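Local coordinates for protein glycoside Hydrolase (Bacteroides uniformis, PDB 5T99) that probably hydrolyses galactosides derived from agarose, as a family 2 glycoside hydrolase that binds the iminosugar d-galacto-isofagomine in its active-site pocket, at residues A[27-31]-A[171-175]; A[88-94]-A[144-150]; A[100-104]-A[178-184]; A[723-729]-A[793-798]. All blocks are in the same frame, centred on the assembly; numbering follows the deposited sequence. Where two conformers were deposited one is given.

Contact 1 (A[27-31]-A[171-175])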
# COMPACT_ATOMS: atom_id res chain seq x y z
N GLY A 27 -21.01 3.87 -12.42
CA GLY A 27 -20.60 4.52 -11.17
C GLY A 27 -19.64 5.68 -11.33
O GLY A 27 -18.48 5.47 -11.70
N ILE A 28 -20.11 6.90 -11.05
CA ILE A 28 -19.28 8.11 -11.16
C ILE A 28 -18.92 8.68 -9.80
O ILE A 28 -19.59 8.41 -8.81
CB ILE A 28 -19.94 9.21 -12.03
CG1 ILE A 28 -21.18 9.82 -11.34
CG2 ILE A 28 -20.30 8.64 -13.40
CD1 ILE A 28 -21.77 11.00 -12.09
N SER A 29 -17.88 9.50 -9.79
CA SER A 29 -17.36 10.09 -8.57
C SER A 29 -18.36 11.05 -7.93
O SER A 29 -18.91 11.91 -8.61
CB SER A 29 -16.07 10.86 -8.85
OG SER A 29 -15.61 11.52 -7.67
N PHE A 30 -18.58 10.87 -6.63
CA PHE A 30 -19.44 11.72 -5.83
C PHE A 30 -18.60 12.48 -4.79
O PHE A 30 -19.12 12.92 -3.77
CB PHE A 30 -20.51 10.86 -5.15
CG PHE A 30 -21.79 11.60 -4.82
CD1 PHE A 30 -22.53 12.23 -5.82
CD2 PHE A 30 -22.28 11.63 -3.51
CE1 PHE A 30 -23.72 12.89 -5.52
CE2 PHE A 30 -23.46 12.29 -3.21
CZ PHE A 30 -24.18 12.93 -4.22
N ASN A 31 -17.31 12.67 -5.09
CA ASN A 31 -16.34 13.27 -4.16
C ASN A 31 -16.42 14.79 -4.05
O ASN A 31 -15.91 15.36 -3.09
CB ASN A 31 -14.91 12.93 -4.61
CG ASN A 31 -14.52 11.50 -4.33
OD1 ASN A 31 -15.21 10.76 -3.63
ND2 ASN A 31 -13.38 11.10 -4.85
N ASN A 171 -12.46 7.00 -1.79
CA ASN A 171 -13.40 7.58 -2.74
C ASN A 171 -14.85 7.22 -2.43
O ASN A 171 -15.13 6.23 -1.74
CB ASN A 171 -13.06 7.15 -4.17
CG ASN A 171 -11.69 7.61 -4.63
OD1 ASN A 171 -10.87 6.80 -5.07
ND2 ASN A 171 -11.43 8.90 -4.55
N VAL A 172 -15.75 8.05 -2.94
CA VAL A 172 -17.18 7.87 -2.79
C VAL A 172 -17.77 7.84 -4.20
O VAL A 172 -17.31 8.58 -5.07
CB VAL A 172 -17.80 9.02 -1.95
CG1 VAL A 172 -19.29 8.82 -1.77
CG2 VAL A 172 -17.12 9.09 -0.59
N TRP A 173 -18.77 6.99 -4.42
CA TRP A 173 -19.31 6.74 -5.76
C TRP A 173 -20.83 6.88 -5.81
O TRP A 173 -21.53 6.40 -4.92
CB TRP A 173 -18.89 5.35 -6.24
CG TRP A 173 -17.42 5.17 -6.23
CD1 TRP A 173 -16.68 4.63 -5.23
CD2 TRP A 173 -16.50 5.60 -7.24
NE1 TRP A 173 -15.35 4.67 -5.56
CE2 TRP A 173 -15.21 5.26 -6.78
CE3 TRP A 173 -16.63 6.24 -8.48
CZ2 TRP A 173 -14.05 5.53 -7.53
CZ3 TRP A 173 -15.48 6.51 -9.22
CH2 TRP A 173 -14.21 6.14 -8.74
N LEU A 174 -21.32 7.54 -6.85
CA LEU A 174 -22.74 7.59 -7.16
C LEU A 174 -23.05 6.55 -8.23
O LEU A 174 -22.38 6.52 -9.26
CB LEU A 174 -23.12 8.99 -7.66
CG LEU A 174 -24.53 9.19 -8.24
CD1 LEU A 174 -25.57 9.13 -7.13
CD2 LEU A 174 -24.59 10.52 -9.00
N ARG A 175 -24.05 5.72 -7.99
CA ARG A 175 -24.46 4.66 -8.92
C ARG A 175 -25.93 4.83 -9.24
O ARG A 175 -26.78 4.73 -8.35
CB ARG A 175 -24.19 3.28 -8.31
CG ARG A 175 -22.70 2.92 -8.29
CD ARG A 175 -22.32 1.93 -7.20
NE ARG A 175 -20.88 1.95 -6.93
CZ ARG A 175 -20.28 1.40 -5.87
NH1 ARG A 175 -20.98 0.74 -4.93
NH2 ARG A 175 -18.95 1.51 -5.74
O HOH W 1 -15.12 8.66 -6.44

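Contact 2 (A[88-94]-A[144-150])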
# COMPACT_ATOMS: atom_id res chain seq x y z
N TYR A 88 -19.66 15.19 7.86
CA TYR A 88 -19.65 15.60 6.45
C TYR A 88 -21.08 15.72 5.96
O TYR A 88 -21.92 14.89 6.28
CB TYR A 88 -18.93 14.59 5.57
CG TYR A 88 -17.46 14.39 5.85
CD1 TYR A 88 -16.50 14.94 5.02
CD2 TYR A 88 -17.04 13.60 6.92
CE1 TYR A 88 -15.14 14.72 5.26
CE2 TYR A 88 -15.69 13.39 7.18
CZ TYR A 88 -14.76 13.95 6.34
OH TYR A 88 -13.44 13.74 6.58
N ARG A 89 -21.35 16.76 5.17
CA ARG A 89 -22.65 16.97 4.55
C ARG A 89 -22.46 17.35 3.11
O ARG A 89 -21.55 18.11 2.79
CB ARG A 89 -23.40 18.11 5.25
CG ARG A 89 -23.99 17.78 6.61
CD ARG A 89 -24.55 19.05 7.26
NE ARG A 89 -25.65 19.64 6.48
CZ ARG A 89 -26.95 19.35 6.60
NH1 ARG A 89 -27.39 18.43 7.45
NH2 ARG A 89 -27.83 19.97 5.84
N LYS A 90 -23.31 16.82 2.24
CA LYS A 90 -23.34 17.23 0.84
C LYS A 90 -24.79 17.47 0.45
O LYS A 90 -25.65 16.65 0.74
CB LYS A 90 -22.72 16.16 -0.06
CG LYS A 90 -22.78 16.50 -1.55
CD LYS A 90 -21.88 15.61 -2.39
CE LYS A 90 -22.03 15.92 -3.88
NZ LYS A 90 -21.12 15.12 -4.75
N THR A 91 -25.03 18.60 -0.21
CA THR A 91 -26.38 19.03 -0.59
C THR A 91 -26.44 19.03 -2.11
O THR A 91 -25.55 19.60 -2.76
CB THR A 91 -26.69 20.44 -0.01
OG1 THR A 91 -26.52 20.42 1.41
CG2 THR A 91 -28.10 20.90 -0.34
N PHE A 92 -27.46 18.39 -2.69
CA PHE A 92 -27.52 18.18 -4.13
C PHE A 92 -28.95 18.09 -4.65
O PHE A 92 -29.83 17.56 -3.96
CB PHE A 92 -26.73 16.92 -4.54
CG PHE A 92 -27.23 15.63 -3.92
CD1 PHE A 92 -28.08 14.79 -4.63
CD2 PHE A 92 -26.88 15.28 -2.62
CE1 PHE A 92 -28.56 13.61 -4.05
CE2 PHE A 92 -27.35 14.10 -2.04
CZ PHE A 92 -28.18 13.27 -2.76
N ILE A 93 -29.17 18.60 -5.86
CA ILE A 93 -30.46 18.49 -6.55
C ILE A 93 -30.62 17.05 -7.05
O ILE A 93 -29.69 16.47 -7.61
CB ILE A 93 -30.58 19.44 -7.77
CG1 ILE A 93 -30.45 20.91 -7.37
CG2 ILE A 93 -31.89 19.21 -8.53
CD1 ILE A 93 -31.65 21.46 -6.62
N GLY A 94 -31.80 16.48 -6.84
CA GLY A 94 -32.17 15.24 -7.50
C GLY A 94 -32.29 15.44 -9.00
O GLY A 94 -33.30 15.95 -9.50
N GLY A 144 -35.74 16.93 -8.43
CA GLY A 144 -35.97 18.35 -8.65
C GLY A 144 -36.00 19.23 -7.41
O GLY A 144 -36.27 20.42 -7.52
N GLU A 145 -35.72 18.66 -6.24
CA GLU A 145 -35.63 19.39 -4.98
C GLU A 145 -34.25 19.10 -4.38
O GLU A 145 -33.50 18.27 -4.91
CB GLU A 145 -36.71 18.93 -3.99
CG GLU A 145 -38.15 19.18 -4.44
CD GLU A 145 -39.17 18.50 -3.54
OE1 GLU A 145 -39.00 18.48 -2.29
OE2 GLU A 145 -40.17 17.97 -4.08
N GLU A 146 -33.93 19.78 -3.28
CA GLU A 146 -32.65 19.59 -2.61
C GLU A 146 -32.64 18.32 -1.77
O GLU A 146 -33.67 17.92 -1.22
CB GLU A 146 -32.30 20.82 -1.76
CG GLU A 146 -31.89 22.03 -2.59
CD GLU A 146 -30.56 21.86 -3.31
OE1 GLU A 146 -29.83 20.88 -3.05
OE2 GLU A 146 -30.22 22.72 -4.15
N ASN A 147 -31.47 17.68 -1.70
CA ASN A 147 -31.24 16.48 -0.90
C ASN A 147 -29.99 16.70 -0.07
O ASN A 147 -29.10 17.42 -0.49
CB ASN A 147 -31.02 15.24 -1.77
CG ASN A 147 -32.23 14.89 -2.61
OD1 ASN A 147 -33.00 14.00 -2.26
ND2 ASN A 147 -32.40 15.60 -3.72
N VAL A 148 -29.91 16.05 1.09
CA VAL A 148 -28.80 16.21 2.02
C VAL A 148 -28.31 14.84 2.49
O VAL A 148 -28.99 14.14 3.26
CB VAL A 148 -29.20 17.10 3.22
CG1 VAL A 148 -28.09 17.18 4.26
CG2 VAL A 148 -29.59 18.50 2.76
N LEU A 149 -27.12 14.48 2.04
CA LEU A 149 -26.42 13.32 2.53
C LEU A 149 -25.49 13.75 3.66
O LEU A 149 -24.63 14.62 3.44
CB LEU A 149 -25.61 12.67 1.39
CG LEU A 149 -24.87 11.37 1.70
CD1 LEU A 149 -25.82 10.32 2.23
CD2 LEU A 149 -24.14 10.89 0.45
N ALA A 150 -25.67 13.15 4.84
CA ALA A 150 -24.89 13.47 6.04
C ALA A 150 -24.17 12.23 6.54
O ALA A 150 -24.78 11.18 6.66
CB ALA A 150 -25.79 14.01 7.13

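Contact 3 (A[100-104]-A[178-184]). With EDO (1,2-ethanediol), chain M.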
# COMPACT_ATOMS: atom_id res chain seq x y z
N ASP A 100 -37.08 7.50 -11.17
CA ASP A 100 -37.42 6.06 -11.30
C ASP A 100 -36.22 5.10 -11.44
O ASP A 100 -36.40 3.92 -11.78
CB ASP A 100 -38.45 5.82 -12.43
CG ASP A 100 -39.80 6.49 -12.14
OD1 ASP A 100 -40.36 6.23 -11.05
OD2 ASP A 100 -40.29 7.25 -13.00
N LYS A 101 -35.02 5.60 -11.15
CA LYS A 101 -33.79 4.83 -11.16
C LYS A 101 -33.50 4.32 -9.76
O LYS A 101 -33.98 4.88 -8.78
CB LYS A 101 -32.61 5.69 -11.63
CG LYS A 101 -32.34 5.75 -13.13
CD LYS A 101 -33.55 5.47 -14.00
CE LYS A 101 -33.27 5.82 -15.45
NZ LYS A 101 -34.37 5.28 -16.30
N ILE A 102 -32.69 3.26 -9.69
CA ILE A 102 -32.11 2.82 -8.43
C ILE A 102 -30.87 3.68 -8.22
O ILE A 102 -30.05 3.82 -9.11
CB ILE A 102 -31.70 1.33 -8.44
CG1 ILE A 102 -32.87 0.43 -8.86
CG2 ILE A 102 -31.16 0.92 -7.07
CD1 ILE A 102 -34.09 0.46 -7.97
N VAL A 103 -30.76 4.27 -7.04
CA VAL A 103 -29.68 5.20 -6.74
C VAL A 103 -29.01 4.75 -5.45
O VAL A 103 -29.69 4.54 -4.45
CB VAL A 103 -30.21 6.64 -6.58
CG1 VAL A 103 -29.05 7.61 -6.33
CG2 VAL A 103 -30.99 7.04 -7.83
N ARG A 104 -27.69 4.56 -5.50
CA ARG A 104 -26.89 4.11 -4.36
C ARG A 104 -25.63 4.98 -4.24
O ARG A 104 -25.15 5.50 -5.25
CB ARG A 104 -26.48 2.65 -4.53
CG ARG A 104 -27.64 1.66 -4.62
CD ARG A 104 -27.16 0.30 -5.13
NE ARG A 104 -26.82 0.33 -6.57
CZ ARG A 104 -25.88 -0.41 -7.18
NH1 ARG A 104 -25.11 -1.27 -6.50
NH2 ARG A 104 -25.70 -0.28 -8.50
N ASN A 178 -30.87 1.41 -13.89
CA ASN A 178 -32.23 0.97 -14.20
C ASN A 178 -32.59 -0.17 -13.26
O ASN A 178 -31.72 -0.67 -12.54
CB ASN A 178 -32.36 0.52 -15.66
CG ASN A 178 -32.07 1.64 -16.64
OD1 ASN A 178 -32.73 2.68 -16.62
ND2 ASN A 178 -31.05 1.47 -17.46
N LYS A 179 -33.85 -0.58 -13.26
CA LYS A 179 -34.33 -1.55 -12.27
C LYS A 179 -33.92 -3.02 -12.51
O LYS A 179 -34.19 -3.89 -11.65
CB LYS A 179 -35.84 -1.41 -12.09
CG LYS A 179 -36.21 -0.09 -11.43
CD LYS A 179 -37.71 0.04 -11.23
CE LYS A 179 -38.08 1.42 -10.72
NZ LYS A 179 -39.42 1.43 -10.08
N VAL A 180 -33.28 -3.30 -13.66
CA VAL A 180 -32.57 -4.56 -13.87
C VAL A 180 -31.08 -4.23 -14.00
O VAL A 180 -30.67 -3.56 -14.95
CB VAL A 180 -33.07 -5.31 -15.12
CG1 VAL A 180 -32.44 -6.69 -15.20
CG2 VAL A 180 -34.59 -5.43 -15.10
N TYR A 181 -30.28 -4.71 -13.06
CA TYR A 181 -28.87 -4.32 -12.98
C TYR A 181 -28.02 -5.27 -12.16
O TYR A 181 -28.53 -6.08 -11.36
CB TYR A 181 -28.74 -2.91 -12.36
CG TYR A 181 -29.14 -2.90 -10.89
CD1 TYR A 181 -28.18 -2.87 -9.88
CD2 TYR A 181 -30.48 -2.95 -10.51
CE1 TYR A 181 -28.55 -2.88 -8.54
CE2 TYR A 181 -30.86 -2.96 -9.18
CZ TYR A 181 -29.90 -2.92 -8.19
OH TYR A 181 -30.30 -2.94 -6.88
N ILE A 182 -26.71 -5.11 -12.34
CA ILE A 182 -25.69 -5.83 -11.57
C ILE A 182 -25.41 -5.06 -10.26
O ILE A 182 -24.93 -3.94 -10.32
CB ILE A 182 -24.40 -5.98 -12.42
CG1 ILE A 182 -24.69 -6.87 -13.64
CG2 ILE A 182 -23.26 -6.56 -11.60
CD1 ILE A 182 -23.70 -6.68 -14.77
N PRO A 183 -25.72 -5.67 -9.08
CA PRO A 183 -25.47 -5.02 -7.77
C PRO A 183 -23.99 -5.04 -7.42
O PRO A 183 -23.19 -5.51 -8.23
CB PRO A 183 -26.27 -5.87 -6.80
CG PRO A 183 -26.25 -7.23 -7.42
CD PRO A 183 -26.24 -7.03 -8.90
N GLU A 184 -23.62 -4.52 -6.25
CA GLU A 184 -22.19 -4.29 -5.98
C GLU A 184 -21.44 -5.61 -5.90
O GLU A 184 -21.98 -6.61 -5.45
CB GLU A 184 -21.91 -3.40 -4.76
CG GLU A 184 -22.40 -3.91 -3.42
CD GLU A 184 -21.68 -3.28 -2.22
OE1 GLU A 184 -20.78 -2.40 -2.38
OE2 GLU A 184 -22.01 -3.69 -1.09
C1 EDO M . -36.24 8.63 -7.70
O1 EDO M . -37.36 8.76 -8.59
C2 EDO M . -36.15 7.25 -7.06
O2 EDO M . -36.36 6.19 -8.02
O HOH W 2 -25.93 -3.65 -4.50
O HOH W 3 -23.45 -2.07 -9.11

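Contact 4 (A[723-729]-A[793-798])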
# COMPACT_ATOMS: atom_id res chain seq x y z
N ILE A 723 3.22 16.46 -15.21
CA ILE A 723 2.12 15.83 -14.46
C ILE A 723 0.75 16.15 -15.05
O ILE A 723 0.62 17.07 -15.85
CB ILE A 723 2.13 16.19 -12.96
CG1 ILE A 723 1.96 17.70 -12.73
CG2 ILE A 723 3.42 15.71 -12.31
CD1 ILE A 723 1.66 18.06 -11.29
N THR A 724 -0.26 15.40 -14.64
CA THR A 724 -1.60 15.51 -15.21
C THR A 724 -2.42 16.59 -14.51
O THR A 724 -2.41 16.69 -13.29
CB THR A 724 -2.36 14.16 -15.15
OG1 THR A 724 -1.55 13.14 -15.74
CG2 THR A 724 -3.69 14.24 -15.89
N ALA A 725 -3.16 17.36 -15.31
CA ALA A 725 -3.97 18.48 -14.82
C ALA A 725 -5.32 18.02 -14.28
O ALA A 725 -6.36 18.50 -14.72
CB ALA A 725 -4.16 19.50 -15.94
N ASP A 726 -5.30 17.12 -13.31
CA ASP A 726 -6.52 16.51 -12.78
C ASP A 726 -6.86 17.00 -11.37
O ASP A 726 -7.90 16.63 -10.82
CB ASP A 726 -6.44 14.97 -12.82
CG ASP A 726 -5.23 14.38 -12.04
OD1 ASP A 726 -4.40 15.13 -11.47
OD2 ASP A 726 -5.12 13.14 -11.99
N GLY A 727 -5.98 17.82 -10.78
CA GLY A 727 -6.13 18.23 -9.38
C GLY A 727 -5.66 17.25 -8.30
O GLY A 727 -5.70 17.58 -7.12
N LYS A 728 -5.22 16.06 -8.71
CA LYS A 728 -4.82 14.97 -7.81
C LYS A 728 -3.34 14.57 -7.95
O LYS A 728 -2.69 14.21 -6.96
CB LYS A 728 -5.74 13.77 -8.06
CG LYS A 728 -7.21 14.15 -8.20
CD LYS A 728 -8.09 12.97 -8.62
CE LYS A 728 -7.91 12.61 -10.09
NZ LYS A 728 -8.82 11.51 -10.52
N ASP A 729 -2.82 14.63 -9.18
CA ASP A 729 -1.46 14.18 -9.50
C ASP A 729 -0.39 15.06 -8.87
O ASP A 729 -0.59 16.25 -8.68
CB ASP A 729 -1.30 14.18 -11.02
CG ASP A 729 -0.18 13.31 -11.50
OD1 ASP A 729 0.37 12.50 -10.71
OD2 ASP A 729 0.15 13.43 -12.71
N GLN A 793 1.06 19.73 -6.41
CA GLN A 793 -0.13 19.11 -6.99
C GLN A 793 -0.73 20.01 -8.06
O GLN A 793 -0.78 21.22 -7.88
CB GLN A 793 -1.16 18.87 -5.90
CG GLN A 793 -2.36 18.05 -6.35
CD GLN A 793 -3.19 17.57 -5.18
OE1 GLN A 793 -3.32 16.37 -4.93
NE2 GLN A 793 -3.77 18.51 -4.45
N SER A 794 -1.21 19.42 -9.14
CA SER A 794 -1.90 20.19 -10.18
C SER A 794 -3.23 20.77 -9.68
O SER A 794 -3.76 20.34 -8.65
CB SER A 794 -2.14 19.32 -11.43
OG SER A 794 -2.96 18.20 -11.13
N ASP A 795 -3.73 21.78 -10.39
CA ASP A 795 -5.10 22.25 -10.24
C ASP A 795 -5.92 21.65 -11.37
O ASP A 795 -5.44 21.56 -12.51
CB ASP A 795 -5.19 23.79 -10.32
CG ASP A 795 -4.67 24.48 -9.07
OD1 ASP A 795 -4.27 25.66 -9.20
OD2 ASP A 795 -4.68 23.87 -7.98
N GLU A 796 -7.15 21.27 -11.06
CA GLU A 796 -8.01 20.56 -12.00
C GLU A 796 -8.25 21.42 -13.26
O GLU A 796 -8.68 22.57 -13.15
CB GLU A 796 -9.34 20.19 -11.34
CG GLU A 796 -10.26 19.33 -12.21
CD GLU A 796 -11.54 18.94 -11.50
OE1 GLU A 796 -11.80 19.43 -10.38
OE2 GLU A 796 -12.30 18.14 -12.07
N ASN A 797 -7.95 20.84 -14.42
CA ASN A 797 -8.16 21.45 -15.75
C ASN A 797 -7.31 22.70 -16.07
O ASN A 797 -7.61 23.42 -17.03
CB ASN A 797 -9.66 21.72 -16.01
CG ASN A 797 -10.41 20.46 -16.42
OD1 ASN A 797 -10.87 19.70 -15.57
ND2 ASN A 797 -10.52 20.24 -17.72
N LYS A 798 -6.23 22.92 -15.32
CA LYS A 798 -5.37 24.08 -15.51
C LYS A 798 -4.00 23.62 -16.02
O LYS A 798 -3.19 23.09 -15.26
CB LYS A 798 -5.26 24.88 -14.20
CG LYS A 798 -5.66 26.34 -14.33
CD LYS A 798 -5.99 26.99 -12.99
CE LYS A 798 -4.74 27.28 -12.18
NZ LYS A 798 -5.08 28.14 -11.01

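Contact 1 (A[27-31]-A[171-175])
The Trp173 indole lies beside the backbone of residues 27-29. Its CE3 is 3.8 Å from Gly27 O. One face of the indole carries a water, which stands over the centre of the ring system. The Phe30 ring has Val172 CG1 at its edge, near the ring plane. Phe30 CG is anti to the backbone N (chi1 -154°), and this swings the ring to Leu174, where CD1 is 3.8 Å from Leu174 CB. Lys90 and Phe92 also meet this ring, by a cation-pi and an edge-to-face contact. Residues 28-29 form an outermost strand of a four-stranded antiparallel sheet in the sugar-binding domain. Ile28 and Leu174 are a hydrogen-bonded pair, with Leu174 N to Ile28 O at 2.8 Å and a matching bond from Ile28 N to Leu174 O. Their side chains run alongside each other. Beyond this pair, Phe30 N donates almost straight to Val172 O at 3.0 Å, from 42° above the carbonyl plane. The water over the indole donates to the same oxygen and also bonds Ser29 OG. Ser29 OG accepts from Asn31 N at 3.3 Å, an ST turn that bends the chain after the strand. The Asn31 amide then reaches back to the Val172 backbone and the Asn171 side chain. With an alanine here, a gap would probably open beside Val172, and the Asn171 amide would lose one polar neighbour. At the other end, Gly27 CA packs 3.9 Å from Arg175 CG. The arginine's NH1 forms a salt bridge with Glu134.

Contact 2 (A[88-94]-A[144-150])
Strands 86-93 and 146-153 are the two middle neighbours of a six-stranded antiparallel sheet in the sugar-binding domain, and Lys90-Leu149 and Phe92-Asn147 are their hydrogen-bonded pairs here. Lys90 N donates to Leu149 O at 2.8 Å, and Leu149 N returns a bond to Lys90 O. At the next pair, Phe92 N gives to Asn147 O. Past the strand ends, Gly94 N bonds Glu145 O. Gly144 N meets a lone pair of Gly94 O at 2.8 Å. Arg89, Thr91, Ile93, Glu146, Val148 and Ala150 share one face of the sheet. Val148 CG1 sits 3.1 Å above the Arg89 guanidinium plane, toward its rim. That guanidinium is held by Asp51 through NE and by the carbonyls of Ala44 and Ala46 through NH1. The Glu146 chain bends at chi2 (-68°), which lays its carboxylate against Thr91 CG2 and Ile93 CD1. On the opposite face, Phe92 CG takes the crowded position between backbone N and carbonyl carbon (chi1 61°). The ring therefore lies across Asn147, whose CB is 3.7 Å from the Phe92 ring centroid in a CH-pi contact over the face. Leu149 CB touches the ring edge, 4.1 Å from Phe92 CE2. Phe92 O has two donors, Asn147 N at 2.8 Å and Asn147 ND2 at 3.2 Å, which come from opposite sides of the carbonyl plane. Asn147 OD1 accepts from Lys142 N and Asn119 ND2. Both ends of this buried amide thus have partners, and these bonds, with the ring against CB, probably fix its rotation.

Contact 3 (A[100-104]-A[178-184])
Two torsions bring Tyr181 and Arg104 together. Tyr181 CG is wedged between its backbone N and carbonyl carbon (chi1 68°), which lifts the ring toward residues 102-104. The Arg104 chain folds at chi3 (-73°) and brings its guanidinium up to Tyr181 CE1. Tyr181 CE1 lies 3.8 Å from the guanidinium plane, over its centre. The two planes are 46° apart, so the groups meet at a slant. Two waters extend the reach of the arginine. One, in the guanidinium plane, accepts from Arg104 NH2 at 2.9 Å and donates to Ile182 O at 2.7 Å. The other accepts from Glu184 N at 3.0 Å and weakly from Arg104 NH1. Salt bridges to Asp177 and Glu134 complete the setting of the guanidinium. Ile102 crosses Tyr181 at about a right angle, with Ile102 CG1 4.0 Å from Tyr181 CE2. Its CD1 rests on Lys179 CG. Lys101 NZ donates to Asn178 OD1 at 3.1 Å, nearly in line with the C=O bond, while Asn178 ND2 bonds Thr281 O. A 1,2-ethanediol, probably from the crystallisation liquor, bridges Asp100 N and Lys101 O. The contact joins two domains. Strand 102-107 pairs with strand 172-177 in the sugar-binding domain, while strand 180-194 pairs with strand 198-209 at the edge of the next domain's three-stranded sheet.

Contact 4 (A[723-729]-A[793-798])
Ser794 points its side chain into the turn formed by residues 724-729. Its CB lies 3.2 Å from Thr724 O and 4.0 Å from Ile723 CD1. Chi1 of 61° places OG between the backbone N and carbonyl carbon. From there OG donates to Thr724 O at 2.7 Å, in the carbonyl plane, and accepts from Gly727 N at 3.1 Å. The serine's own N donates to Asp729 O. The loop it fills links strands 722-724 and 730-738, which belong to different sheets of the C-terminal domain. Asp726 OD1 shapes this loop. It accepts from Lys728 N, an Asx turn, and at 2.8 Å from Asp729 N, an Asx motif, both from the same face of the carboxylate. An alanine in place of Ser794 would probably leave Thr724 O and Gly727 N without this shared partner and let the loop drift. Gly727 CA makes a CA-H...O contact of 3.3 Å with Ser794 O. Residues 795-798 form a type II turn, closed by Lys798 N to Asp795 O. Lys798 NZ also makes a salt bridge to Asp795 OD1, while Asp795 OD2 bonds His761. Within this turn, Asn797 N donates to Ala725 O at 2.8 Å, from above the carbonyl plane.

Contacts 1, 2 and 3 lie on one side of the chain's centre. Contact 2 is nested inside the loop closed by contact 1, and their centres are about 14 Å apart. They lie in two different sheets of the sugar-binding domain, which meet where Phe30 packs on Phe92 and Leu149. Contact 3 alternates with contact 1 along the chain, also about 14 Å away between centres. The two share the sheet in which strands 172-177 and 102-107 are neighbours, and contact 3 joins it to the sheet of the next domain. Contact 4 comes last, in the C-terminal domain. Its centre is about 19 Å from that of contact 1, and their nearest atoms are about 7 Å apart.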